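Local coordinates for protein beta-galactosidase (PDB 4OIF) that probably hydrolyses terminal non-reducing beta-D-galactose residues from beta-D-galactosides, as a zinc-containing, homotrimeric member of glycosyl hydrolase family 42, at residues G160-C165 with L222-F227. Sequence-based numbering, arbitrary orientation. Where two conformers were deposited one is given.
With ZN (zinc ion), chain D.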
loop_
_atom_site.group_PDB
_atom_site.type_symbol
_atom_site.label_atom_id
_atom_site.label_comp_id
_atom_site.label_asym_id
_atom_site.label_seq_id
_atom_site.Cartn_x
_atom_site.Cartn_y
_atom_site.Cartn_z
ATOM N N GLY A 160 11.491 22.887 0.966
ATOM C CA GLY A 160 10.492 21.920 1.366
ATOM C C GLY A 160 11.024 20.864 2.302
ATOM O O GLY A 160 12.224 20.564 2.316
ATOM N N GLY A 161 10.120 20.295 3.096
ATOM C CA GLY A 161 10.485 19.274 4.055
ATOM C C GLY A 161 10.629 19.833 5.458
ATOM O O GLY A 161 10.606 21.051 5.675
ATOM N N GLU A 162 10.792 18.941 6.423
ATOM C CA GLU A 162 10.913 19.376 7.802
ATOM C C GLU A 162 11.983 18.584 8.529
ATOM O O GLU A 162 12.497 17.585 8.020
ATOM C CB GLU A 162 9.565 19.250 8.509
ATOM C CG GLU A 162 8.849 17.932 8.259
ATOM C CD GLU A 162 7.389 17.978 8.684
ATOM O OE1 GLU A 162 6.599 18.707 8.040
ATOM O OE2 GLU A 162 7.032 17.286 9.663
ATOM N N CYS A 163 12.343 19.058 9.711
ATOM C CA CYS A 163 13.299 18.358 10.548
ATOM C C CYS A 163 12.798 18.350 11.989
ATOM O O CYS A 163 12.198 19.322 12.449
ATOM C CB CYS A 163 14.689 18.994 10.453
ATOM S SG CYS A 163 15.936 18.117 11.422
ATOM N N HIS A 164 13.048 17.240 12.683
ATOM C CA HIS A 164 12.515 17.000 14.015
ATOM C C HIS A 164 13.610 16.756 15.042
ATOM O O HIS A 164 13.340 16.240 16.120
ATOM C CB HIS A 164 11.579 15.795 14.005
ATOM C CG HIS A 164 10.399 15.948 13.103
ATOM N ND1 HIS A 164 9.144 16.270 13.573
ATOM C CD2 HIS A 164 10.276 15.801 11.764
ATOM C CE1 HIS A 164 8.301 16.330 12.559
ATOM N NE2 HIS A 164 8.962 16.042 11.450
ATOM N N CYS A 165 14.844 17.107 14.701
ATOM C CA CYS A 165 15.961 16.931 15.620
ATOM C C CYS A 165 15.772 17.793 16.864
ATOM O O CYS A 165 14.843 18.609 16.926
ATOM C CB CYS A 165 17.284 17.270 14.929
ATOM S SG CYS A 165 17.605 19.009 14.698
ATOM N N LEU A 222 -1.124 21.578 13.145
ATOM C CA LEU A 222 -1.253 22.861 12.468
ATOM C C LEU A 222 -0.099 23.800 12.831
ATOM O O LEU A 222 0.628 24.280 11.952
ATOM C CB LEU A 222 -2.599 23.490 12.827
ATOM C CG LEU A 222 -3.014 24.800 12.155
ATOM C CD1 LEU A 222 -2.991 24.690 10.632
ATOM C CD2 LEU A 222 -4.407 25.192 12.641
ATOM N N ASP A 223 0.077 24.046 14.127
ATOM C CA ASP A 223 1.171 24.893 14.577
ATOM C C ASP A 223 2.531 24.365 14.119
ATOM O O ASP A 223 3.419 25.156 13.822
ATOM C CB ASP A 223 1.159 25.054 16.103
ATOM C CG ASP A 223 0.276 26.203 16.560
ATOM O OD1 ASP A 223 -0.196 26.965 15.694
ATOM O OD2 ASP A 223 0.070 26.359 17.781
ATOM N N TRP A 224 2.701 23.048 14.039
ATOM C CA TRP A 224 3.952 22.494 13.513
ATOM C C TRP A 224 4.120 22.859 12.039
ATOM O O TRP A 224 5.191 23.275 11.632
ATOM C CB TRP A 224 4.035 20.975 13.699
ATOM C CG TRP A 224 5.272 20.366 13.041
ATOM C CD1 TRP A 224 5.308 19.582 11.915
ATOM C CD2 TRP A 224 6.632 20.519 13.456
ATOM N NE1 TRP A 224 6.604 19.233 11.615
ATOM C CE2 TRP A 224 7.435 19.794 12.545
ATOM C CE3 TRP A 224 7.249 21.193 14.511
ATOM C CZ2 TRP A 224 8.821 19.731 12.653
ATOM C CZ3 TRP A 224 8.631 21.129 14.617
ATOM C CH2 TRP A 224 9.400 20.406 13.692
ATOM N N LYS A 225 3.080 22.727 11.228
ATOM C CA LYS A 225 3.210 23.153 9.836
ATOM C C LYS A 225 3.555 24.650 9.736
ATOM O O LYS A 225 4.422 25.048 8.933
ATOM C CB LYS A 225 1.935 22.826 9.060
ATOM C CG LYS A 225 1.720 21.326 8.878
ATOM C CD LYS A 225 0.476 21.013 8.056
ATOM C CE LYS A 225 0.350 19.518 7.775
ATOM N NZ LYS A 225 -0.372 18.756 8.845
ATOM N N ARG A 226 2.909 25.471 10.560
ATOM C CA ARG A 226 3.200 26.902 10.580
ATOM C C ARG A 226 4.664 27.150 10.941
ATOM O O ARG A 226 5.329 27.973 10.330
ATOM C CB ARG A 226 2.295 27.639 11.563
ATOM C CG ARG A 226 0.837 27.739 11.155
ATOM C CD ARG A 226 -0.023 28.197 12.327
ATOM N NE ARG A 226 -1.368 28.578 11.912
ATOM C CZ ARG A 226 -2.474 28.308 12.601
ATOM N NH1 ARG A 226 -2.407 27.640 13.749
ATOM N NH2 ARG A 226 -3.656 28.700 12.138
ATOM N N PHE A 227 5.165 26.425 11.927
ATOM C CA PHE A 227 6.548 26.589 12.335
ATOM C C PHE A 227 7.485 26.142 11.237
ATOM O O PHE A 227 8.539 26.709 11.071
ATOM C CB PHE A 227 6.864 25.809 13.607
ATOM C CG PHE A 227 8.342 25.625 13.837
ATOM C CD1 PHE A 227 9.104 26.646 14.368
ATOM C CD2 PHE A 227 8.969 24.442 13.498
ATOM C CE1 PHE A 227 10.466 26.485 14.570
ATOM C CE2 PHE A 227 10.322 24.279 13.693
ATOM C CZ PHE A 227 11.072 25.298 14.235
HETATM ZN ZN ZN D . 16.671 20.006 12.751
#
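Trp224 CZ2 lies over one face of the His164 ring, 3.4 Å from His164 CE1, in an offset stack with the planes 28° apart. The rim of the indole takes the polar atoms: Glu162 OE2 and Cys163 O both lie near its plane, Cys163 O 3.2 Å from Trp224 CH2. Tryptophan suits its place by bringing its six-membered ring to the imidazole and an N-H to the carboxylate; with CG anti to the backbone N (chi1 175°), it reaches from helix 218-246 to the loop. Trp224 NE1 donates to Glu162 OE2 over 2.8 Å, nearly straight at 162°, from above the carboxylate plane. Glutamate suits because this one oxygen also accepts a weak bond from His164 NE2; histidine is flat for stacking and its ND1 pairs with Ser208. In this TIM-barrel domain the loop follows strand 150-154 and carries Cys163 and Cys165, whose sulfurs, well suited to zinc, complete a four-cysteine site with Cys123 and Cys168. The CB of Cys163 points away from helix 218-246, and its SG binds the zinc at 2.4 Å. A leucine in place of Trp224 would probably leave Glu162 OE2 without its stronger donor and His164 without its stacking partner. Cys165 is also the N-cap of helix 166-179.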